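Local coordinates for protein beta-agarase (Persicobacter, PDB 6AII) that probably hydrolyses the beta-1,4 linkages of agarose as a family GH16 beta-agarase, releasing neoagarobiose, at residues Q2-A7 and W21-D26; F31-P36 and Y43-W48. All coordinates share one frame; numbering follows the deposited sequence.

From the N terminus, contact 1 is made first: residues 2-7 lie in a loop ahead of strand 19-23 and meet 21-26 on and just after it, closing a loop of 13 residues. The chain runs on into 31-36, and contact 2 closes a second, tighter loop of six residues back from 43-48. The two neither nest nor cross; they follow in series, centres about 16 Å apart. Both reach the same calcium ion, through Asp5 and Asn32, whose side chains meet in a probable hydrogen bond (Asp5 OD1 to Asn32 ND2, 2.9 Å). Lys47 NZ, 3.1 Å from Ala25 O, joins the 3-10 segment after strand 19-23 to the turn after strand 43-44 in the other sheet.

Contact 1 of 2, residues Q2-A7 and W21-D26. With CA (calcium ion), chain B.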
ATOM      1  N   GLN A   2     -12.313  24.464   9.642  1.00 34.30           N
ATOM      2  CA  GLN A   2     -11.061  24.289  10.355  1.00 38.08           C
ATOM      3  C   GLN A   2     -10.022  23.718   9.361  1.00 34.51           C
ATOM      4  O   GLN A   2     -10.417  23.088   8.360  1.00 32.66           O
ATOM      5  CB  GLN A   2     -11.265  23.465  11.640  1.00 42.89           C
ATOM      6  CG  GLN A   2     -10.885  22.001  11.523  1.00 46.02           C
ATOM      7  CD  GLN A   2     -11.223  21.248  12.786  1.00 44.79           C
ATOM      8  OE1 GLN A   2     -12.217  21.547  13.447  1.00 37.19           O
ATOM      9  NE2 GLN A   2     -10.406  20.256  13.116  1.00 42.67           N
ATOM     10  N   ALA A   3      -8.746  24.049   9.602  1.00 28.50           N
ATOM     11  CA  ALA A   3      -7.554  23.478   8.860  1.00 26.72           C
ATOM     12  C   ALA A   3      -7.709  21.956   8.870  1.00 26.08           C
ATOM     13  O   ALA A   3      -8.151  21.394   9.881  1.00 25.99           O
ATOM     14  CB  ALA A   3      -6.272  23.925   9.563  1.00 27.06           C
ATOM     15  N   GLN A   4      -7.300  21.314   7.777  1.00 25.61           N
ATOM     16  CA  GLN A   4      -7.382  19.815   7.731  1.00 23.47           C
ATOM     17  C   GLN A   4      -6.254  19.233   8.567  1.00 21.09           C
ATOM     18  O   GLN A   4      -5.327  19.925   9.001  1.00 21.20           O
ATOM     19  CB  GLN A   4      -7.308  19.449   6.253  1.00 26.17           C
ATOM     20  CG  GLN A   4      -8.477  20.142   5.549  1.00 35.74           C
ATOM     21  CD  GLN A   4      -8.931  19.556   4.246  1.00 40.95           C
ATOM     22  OE1 GLN A   4      -9.776  18.663   4.189  1.00 50.45           O
ATOM     23  NE2 GLN A   4      -8.421  20.160   3.194  1.00 36.52           N
ATOM     24  N   ASP A   5      -6.332  17.891   8.761  1.00 19.77           N
ATOM     25  CA  ASP A   5      -5.383  17.250   9.653  1.00 18.73           C
ATOM     26  C   ASP A   5      -3.939  17.430   9.161  1.00 19.78           C
ATOM     27  O   ASP A   5      -3.025  17.394   9.955  1.00 21.68           O
ATOM     28  CB  ASP A   5      -5.665  15.763   9.805  1.00 20.81           C
ATOM     29  CG  ASP A   5      -6.858  15.388  10.661  1.00 23.94           C
ATOM     30  OD1 ASP A   5      -7.429  16.257  11.360  1.00 21.97           O
ATOM     31  OD2 ASP A   5      -7.220  14.218  10.591  1.00 23.47           O
ATOM     32  N   TRP A   6      -3.722  17.474   7.866  1.00 17.98           N
ATOM     33  CA  TRP A   6      -2.381  17.569   7.293  1.00 18.69           C
ATOM     34  C   TRP A   6      -1.917  19.025   7.211  1.00 22.75           C
ATOM     35  O   TRP A   6      -0.865  19.296   6.655  1.00 21.26           O
ATOM     36  CB  TRP A   6      -2.343  16.935   5.890  1.00 18.58           C
ATOM     37  CG  TRP A   6      -3.407  17.474   4.993  1.00 18.40           C
ATOM     38  CD1 TRP A   6      -3.428  18.682   4.381  1.00 20.17           C
ATOM     39  CD2 TRP A   6      -4.595  16.799   4.583  1.00 18.49           C
ATOM     40  NE1 TRP A   6      -4.521  18.810   3.584  1.00 21.16           N
ATOM     41  CE2 TRP A   6      -5.292  17.682   3.731  1.00 21.50           C
ATOM     42  CE3 TRP A   6      -5.151  15.552   4.879  1.00 19.50           C
ATOM     43  CZ2 TRP A   6      -6.489  17.322   3.148  1.00 19.34           C
ATOM     44  CZ3 TRP A   6      -6.340  15.204   4.303  1.00 19.57           C
ATOM     45  CH2 TRP A   6      -7.006  16.089   3.445  1.00 18.38           C
ATOM     46  N   ALA A   7      -2.731  19.961   7.659  1.00 21.92           N
ATOM     47  CA  ALA A   7      -2.332  21.377   7.443  1.00 25.94           C
ATOM     48  C   ALA A   7      -1.056  21.647   8.224  1.00 27.06           C
ATOM     49  O   ALA A   7      -0.871  21.119   9.280  1.00 27.47           O
ATOM     50  CB  ALA A   7      -3.422  22.315   7.851  1.00 26.97           C
ATOM     51  N   TRP A  21       1.469  23.081  -5.136  1.00 21.78           N
ATOM     52  CA  TRP A  21       0.598  21.907  -5.099  1.00 21.73           C
ATOM     53  C   TRP A  21      -0.853  22.310  -4.908  1.00 21.98           C
ATOM     54  O   TRP A  21      -1.147  23.156  -4.066  1.00 27.10           O
ATOM     55  CB  TRP A  21       1.017  21.011  -3.938  1.00 19.55           C
ATOM     56  CG  TRP A  21       2.340  20.371  -4.122  1.00 20.09           C
ATOM     57  CD1 TRP A  21       3.487  20.631  -3.444  1.00 20.84           C
ATOM     58  CD2 TRP A  21       2.642  19.306  -5.025  1.00 19.06           C
ATOM     59  NE1 TRP A  21       4.470  19.774  -3.833  1.00 22.48           N
ATOM     60  CE2 TRP A  21       4.013  18.987  -4.823  1.00 19.57           C
ATOM     61  CE3 TRP A  21       1.920  18.601  -5.993  1.00 19.13           C
ATOM     62  CZ2 TRP A  21       4.644  17.986  -5.545  1.00 18.83           C
ATOM     63  CZ3 TRP A  21       2.559  17.627  -6.720  1.00 21.76           C
ATOM     64  CH2 TRP A  21       3.907  17.322  -6.484  1.00 19.61           C
ATOM     65  N   LYS A  22      -1.750  21.654  -5.620  1.00 21.50           N
ATOM     66  CA  LYS A  22      -3.166  21.851  -5.464  1.00 21.38           C
ATOM     67  C   LYS A  22      -3.857  20.552  -5.021  1.00 20.18           C
ATOM     68  O   LYS A  22      -3.674  19.510  -5.634  1.00 21.24           O
ATOM     69  CB  LYS A  22      -3.791  22.318  -6.787  1.00 22.64           C
ATOM     70  CG  LYS A  22      -5.305  22.446  -6.736  1.00 26.39           C
ATOM     71  CD  LYS A  22      -5.978  22.698  -8.035  1.00 31.50           C
ATOM     72  CE  LYS A  22      -7.476  22.803  -7.845  1.00 35.60           C
ATOM     73  NZ  LYS A  22      -8.142  23.210  -9.097  1.00 44.23           N
ATOM     74  N   LEU A  23      -4.592  20.658  -3.908  1.00 21.57           N
ATOM     75  CA  LEU A  23      -5.271  19.452  -3.370  1.00 20.71           C
ATOM     76  C   LEU A  23      -6.259  18.883  -4.376  1.00 21.94           C
ATOM     77  O   LEU A  23      -7.072  19.638  -4.970  1.00 21.91           O
ATOM     78  CB  LEU A  23      -5.962  19.772  -2.042  1.00 22.77           C
ATOM     79  CG  LEU A  23      -6.439  18.536  -1.273  1.00 22.73           C
ATOM     80  CD1 LEU A  23      -5.311  17.825  -0.524  1.00 22.47           C
ATOM     81  CD2 LEU A  23      -7.515  18.940  -0.285  1.00 26.38           C
ATOM     82  N   GLN A  24      -6.207  17.566  -4.613  1.00 19.71           N
ATOM     83  CA  GLN A  24      -7.218  16.895  -5.416  1.00 20.72           C
ATOM     84  C   GLN A  24      -8.337  16.457  -4.480  1.00 23.72           C
ATOM     85  O   GLN A  24      -8.241  15.437  -3.763  1.00 21.46           O
ATOM     86  CB  GLN A  24      -6.615  15.747  -6.232  1.00 21.73           C
ATOM     87  CG  GLN A  24      -7.634  15.077  -7.160  1.00 22.84           C
ATOM     88  CD  GLN A  24      -7.057  14.025  -8.073  1.00 21.84           C
ATOM     89  OE1 GLN A  24      -5.902  14.140  -8.510  1.00 25.95           O
ATOM     90  NE2 GLN A  24      -7.849  13.007  -8.356  1.00 22.88           N
ATOM     91  N   ALA A  25      -9.432  17.214  -4.455  1.00 23.55           N
ATOM     92  CA  ALA A  25     -10.480  16.991  -3.421  1.00 25.52           C
ATOM     93  C   ALA A  25     -11.090  15.572  -3.441  1.00 23.31           C
ATOM     94  O   ALA A  25     -11.421  15.077  -2.370  1.00 23.99           O
ATOM     95  CB  ALA A  25     -11.557  18.024  -3.609  1.00 26.17           C
ATOM     96  N   ASP A  26     -11.272  14.951  -4.594  1.00 21.82           N
ATOM     97  CA  ASP A  26     -12.052  13.727  -4.679  1.00 22.12           C
ATOM     98  C   ASP A  26     -11.248  12.522  -4.179  1.00 21.72           C
ATOM     99  O   ASP A  26     -11.806  11.452  -4.007  1.00 23.30           O
ATOM    100  CB  ASP A  26     -12.598  13.477  -6.073  1.00 24.87           C
ATOM    101  CG  ASP A  26     -11.618  13.060  -7.137  1.00 30.04           C
ATOM    102  OD1 ASP A  26     -10.408  13.281  -6.979  1.00 26.49           O
ATOM    103  OD2 ASP A  26     -12.088  12.618  -8.177  1.00 33.17           O
TER
HETATM  104 CA    CA B 501      -8.021  12.105  10.925  1.00 20.34          CA
HETATM  105  O   HOH W   1      -7.690  12.833  13.310  1.00 24.33           O
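Leu23 pushes its two methyl groups against Trp6 and Gln4, and these two meetings make up the whole contact between residues 2-7 and 21-26. CD1 lies 3.9 Å from Trp6 CZ2, on the benzo half of the indole, approaching at a slant that is neither over the face nor at the edge. CD2 touches the same CZ2 and also comes within 3.8 Å of Gln4 NE2, a van der Waals approach with no hydrogen bond across the segments. The leucine fork reaches this far because CG stands opposite the backbone N (chi1 -168°). Trp6 is the buried member: Gln4 CB lies 3.7 Å above one face of its ring, offset toward the rim, and the ring also touches Arg319 and Tyr321 of strand 312-325. A chi1 of 52° sets Trp6 CG between the backbone N and the carbonyl carbon and turns that face to Gln4 CB. A type I turn from Gln4 to Ala7, closed by Ala7 N to Gln4 O at 2.9 Å, sets the backbone from which Trp6 projects.

The remainder is loose. Only 96 Å² is buried in total, and the nearest CA atoms (Trp6 and Leu23) are 11.2 Å apart. Gln4 and Leu23 both remain partly exposed, so the meeting of the glutamine amide with CD2 is probably the more solvent-accessible side.

In the same turn Asp5 directs OD2 to the calcium ion at 2.3 Å, with a water at 2.5 Å from the metal; the main-chain O of Asp30 and Gly74 and the OD1 atoms of Asn32 and Asp316 bind it too. The arrangement packs an N-terminal turn against strand 19-23 and its neighbour 312-325, in one sheet of the GH16 beta-sandwich, beside the calcium site.

Contact 2 of 2, residues F31-P36 and Y43-W48; sequences FNYDFP and YIAGKW. With CA (calcium ion), chain B.
The Trp48 indole is held between Phe31 CZ, 3.6 Å above one face, and Lys47 CB, 3.5 Å above the opposite face, both offset toward the rim, while Tyr33 OH lies at its edge. Phe31 and Trp48 meet obliquely, their planes at 48°. Over one face of Phe35, Ile44 CG1 forms a CH-pi contact 3.7 Å from the ring centroid and 12° off the normal. A chi1 of -177° carries the ring away from its own main-chain nitrogen to lie against Ile44. Replacing Phe35 by an alanine would probably leave Ile44 CG1 and CD1 without their aromatic partner and open a gap beside Val71. Ile44 CG2 meets the edge of Tyr33, whose OH lies 3.4 Å from Ala45 CB; that hydroxyl and Trp48 NE1 both hydrogen-bond to Asp29 OD2. Ile44 O accepts from both Lys47 N and Trp48 N, consistent with a classic beta bulge. Asn32 OD1 binds the calcium ion at 2.5 Å. The loop runs beside strand 69-72, where the Phe35 backbone hydrogen-bonds with Val71, the side chains of Phe31, Tyr33 and Phe35 touch Val71 and Ile44 touches Val69, while Phe31 and Trp48 reach Met76 of strand 75-79 and Ile318 of strand 312-325.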
ATOM      1  N   PHE A  31     -10.933  11.920   7.456  1.00 17.36           N
ATOM      2  CA  PHE A  31     -11.641  10.861   8.194  1.00 18.19           C
ATOM      3  C   PHE A  31     -12.091  11.265   9.611  1.00 20.11           C
ATOM      4  O   PHE A  31     -11.966  10.490  10.564  1.00 22.39           O
ATOM      5  CB  PHE A  31     -10.741   9.607   8.251  1.00 18.52           C
ATOM      6  CG  PHE A  31     -10.559   9.003   6.896  1.00 19.40           C
ATOM      7  CD1 PHE A  31     -11.665   8.573   6.197  1.00 20.43           C
ATOM      8  CD2 PHE A  31      -9.311   8.892   6.295  1.00 19.08           C
ATOM      9  CE1 PHE A  31     -11.544   8.006   4.942  1.00 19.43           C
ATOM     10  CE2 PHE A  31      -9.187   8.322   5.045  1.00 18.63           C
ATOM     11  CZ  PHE A  31     -10.300   7.883   4.369  1.00 19.43           C
ATOM     12  N   ASN A  32     -12.616  12.481   9.727  1.00 21.47           N
ATOM     13  CA  ASN A  32     -12.981  12.999  11.052  1.00 23.86           C
ATOM     14  C   ASN A  32     -14.501  12.988  11.196  1.00 21.98           C
ATOM     15  O   ASN A  32     -15.095  13.835  11.879  1.00 22.85           O
ATOM     16  CB  ASN A  32     -12.297  14.339  11.312  1.00 25.52           C
ATOM     17  CG  ASN A  32     -10.772  14.247  11.299  1.00 24.68           C
ATOM     18  OD1 ASN A  32     -10.138  13.245  11.712  1.00 22.01           O
ATOM     19  ND2 ASN A  32     -10.164  15.342  10.891  1.00 22.86           N
ATOM     20  N   TYR A  33     -15.141  12.032  10.545  1.00 21.28           N
ATOM     21  CA  TYR A  33     -16.576  11.797  10.637  1.00 21.20           C
ATOM     22  C   TYR A  33     -16.797  10.336  11.047  1.00 22.18           C
ATOM     23  O   TYR A  33     -15.852   9.524  11.007  1.00 20.74           O
ATOM     24  CB  TYR A  33     -17.272  12.085   9.308  1.00 21.02           C
ATOM     25  CG  TYR A  33     -16.622  11.378   8.137  1.00 20.54           C
ATOM     26  CD1 TYR A  33     -16.919  10.074   7.821  1.00 21.18           C
ATOM     27  CD2 TYR A  33     -15.599  11.981   7.420  1.00 21.97           C
ATOM     28  CE1 TYR A  33     -16.310   9.409   6.759  1.00 21.22           C
ATOM     29  CE2 TYR A  33     -14.985  11.331   6.363  1.00 21.98           C
ATOM     30  CZ  TYR A  33     -15.318  10.028   6.039  1.00 20.80           C
ATOM     31  OH  TYR A  33     -14.713   9.396   5.001  1.00 21.37           O
ATOM     32  N   ASP A  34     -18.037  10.036  11.449  1.00 22.56           N
ATOM     33  CA  ASP A  34     -18.433   8.679  11.868  1.00 22.47           C
ATOM     34  C   ASP A  34     -19.035   7.972  10.644  1.00 24.34           C
ATOM     35  O   ASP A  34     -19.980   8.445   9.966  1.00 23.79           O
ATOM     36  CB  ASP A  34     -19.394   8.674  13.055  1.00 25.17           C
ATOM     37  CG  ASP A  34     -18.741   9.002  14.386  1.00 34.37           C
ATOM     38  OD1 ASP A  34     -17.531   8.795  14.514  1.00 35.17           O
ATOM     39  OD2 ASP A  34     -19.467   9.388  15.312  1.00 44.65           O
ATOM     40  N   PHE A  35     -18.510   6.771  10.358  1.00 21.43           N
ATOM     41  CA  PHE A  35     -19.114   5.837   9.418  1.00 19.54           C
ATOM     42  C   PHE A  35     -19.135   4.478  10.096  1.00 20.94           C
ATOM     43  O   PHE A  35     -18.120   3.762  10.119  1.00 22.44           O
ATOM     44  CB  PHE A  35     -18.406   5.746   8.061  1.00 20.24           C
ATOM     45  CG  PHE A  35     -19.113   4.815   7.116  1.00 23.84           C
ATOM     46  CD1 PHE A  35     -20.211   5.228   6.373  1.00 25.18           C
ATOM     47  CD2 PHE A  35     -18.687   3.505   6.965  1.00 21.23           C
ATOM     48  CE1 PHE A  35     -20.883   4.326   5.563  1.00 24.90           C
ATOM     49  CE2 PHE A  35     -19.394   2.598   6.178  1.00 22.09           C
ATOM     50  CZ  PHE A  35     -20.469   3.017   5.447  1.00 23.29           C
ATOM     51  N   PRO A  36     -20.287   4.094  10.691  1.00 24.37           N
ATOM     52  CA  PRO A  36     -20.313   2.811  11.315  1.00 24.91           C
ATOM     53  C   PRO A  36     -20.155   1.662  10.317  1.00 22.90           C
ATOM     54  O   PRO A  36     -20.537   1.796   9.199  1.00 22.74           O
ATOM     55  CB  PRO A  36     -21.717   2.698  11.966  1.00 28.13           C
ATOM     56  CG  PRO A  36     -22.141   4.133  12.110  1.00 31.06           C
ATOM     57  CD  PRO A  36     -21.517   4.865  10.956  1.00 27.99           C
ATOM     58  N   TYR A  43     -20.044   3.683  -0.943  1.00 24.91           N
ATOM     59  CA  TYR A  43     -18.930   4.644  -1.092  1.00 26.93           C
ATOM     60  C   TYR A  43     -18.940   5.608   0.089  1.00 25.94           C
ATOM     61  O   TYR A  43     -19.755   6.555   0.141  1.00 23.83           O
ATOM     62  CB  TYR A  43     -18.959   5.441  -2.409  1.00 28.38           C
ATOM     63  CG  TYR A  43     -18.437   4.675  -3.603  1.00 28.88           C
ATOM     64  CD1 TYR A  43     -17.077   4.584  -3.848  1.00 27.41           C
ATOM     65  CD2 TYR A  43     -19.288   3.979  -4.440  1.00 34.94           C
ATOM     66  CE1 TYR A  43     -16.571   3.849  -4.901  1.00 31.04           C
ATOM     67  CE2 TYR A  43     -18.796   3.225  -5.503  1.00 37.89           C
ATOM     68  CZ  TYR A  43     -17.434   3.179  -5.743  1.00 38.23           C
ATOM     69  OH  TYR A  43     -16.854   2.470  -6.752  1.00 39.41           O
ATOM     70  N   ILE A  44     -18.005   5.391   1.024  1.00 24.00           N
ATOM     71  CA  ILE A  44     -17.892   6.199   2.230  1.00 22.10           C
ATOM     72  C   ILE A  44     -17.491   7.600   1.792  1.00 21.49           C
ATOM     73  O   ILE A  44     -16.534   7.810   1.052  1.00 22.05           O
ATOM     74  CB  ILE A  44     -16.900   5.583   3.226  1.00 21.16           C
ATOM     75  CG1 ILE A  44     -17.253   4.160   3.596  1.00 23.06           C
ATOM     76  CG2 ILE A  44     -16.747   6.441   4.453  1.00 22.31           C
ATOM     77  CD1 ILE A  44     -16.173   3.366   4.289  1.00 23.10           C
ATOM     78  N   ALA A  45     -18.301   8.569   2.244  1.00 22.84           N
ATOM     79  CA  ALA A  45     -18.127   9.982   1.951  1.00 23.42           C
ATOM     80  C   ALA A  45     -18.208  10.256   0.460  1.00 22.84           C
ATOM     81  O   ALA A  45     -17.672  11.261  -0.003  1.00 25.20           O
ATOM     82  CB  ALA A  45     -16.816  10.497   2.522  1.00 26.28           C
ATOM     83  N   GLY A  46     -18.790   9.336  -0.299  1.00 22.65           N
ATOM     84  CA  GLY A  46     -18.800   9.414  -1.726  1.00 24.55           C
ATOM     85  C   GLY A  46     -17.451   9.126  -2.382  1.00 26.25           C
ATOM     86  O   GLY A  46     -17.311   9.274  -3.610  1.00 26.07           O
ATOM     87  N   LYS A  47     -16.452   8.653  -1.614  1.00 23.77           N
ATOM     88  CA  LYS A  47     -15.097   8.541  -2.123  1.00 22.53           C
ATOM     89  C   LYS A  47     -14.446   7.147  -1.989  1.00 21.87           C
ATOM     90  O   LYS A  47     -13.559   6.851  -2.771  1.00 21.50           O
ATOM     91  CB  LYS A  47     -14.174   9.495  -1.366  1.00 21.62           C
ATOM     92  CG  LYS A  47     -14.472  10.967  -1.561  1.00 22.88           C
ATOM     93  CD  LYS A  47     -13.601  11.893  -0.732  1.00 23.24           C
ATOM     94  CE  LYS A  47     -14.026  13.337  -0.926  1.00 25.32           C
ATOM     95  NZ  LYS A  47     -13.270  14.241  -0.022  1.00 23.43           N
ATOM     96  N   TRP A  48     -14.812   6.378  -1.003  1.00 20.67           N
ATOM     97  CA  TRP A  48     -14.044   5.172  -0.615  1.00 22.83           C
ATOM     98  C   TRP A  48     -15.010   3.978  -0.557  1.00 22.28           C
ATOM     99  O   TRP A  48     -15.795   3.860   0.403  1.00 21.80           O
ATOM    100  CB  TRP A  48     -13.360   5.373   0.762  1.00 21.35           C
ATOM    101  CG  TRP A  48     -12.689   6.697   0.914  1.00 20.68           C
ATOM    102  CD1 TRP A  48     -13.099   7.731   1.697  1.00 19.23           C
ATOM    103  CD2 TRP A  48     -11.535   7.166   0.199  1.00 17.83           C
ATOM    104  NE1 TRP A  48     -12.281   8.810   1.536  1.00 19.22           N
ATOM    105  CE2 TRP A  48     -11.297   8.496   0.636  1.00 18.46           C
ATOM    106  CE3 TRP A  48     -10.638   6.587  -0.723  1.00 18.59           C
ATOM    107  CZ2 TRP A  48     -10.237   9.263   0.172  1.00 19.65           C
ATOM    108  CZ3 TRP A  48      -9.618   7.375  -1.202  1.00 19.64           C
ATOM    109  CH2 TRP A  48      -9.405   8.684  -0.741  1.00 19.95           C
TER
HETATM  110 CA    CA B 501      -8.021  12.105  10.925  1.00 20.34          CA
HETATM  111  O   HOH W   1      -7.690  12.833  13.310  1.00 24.33           O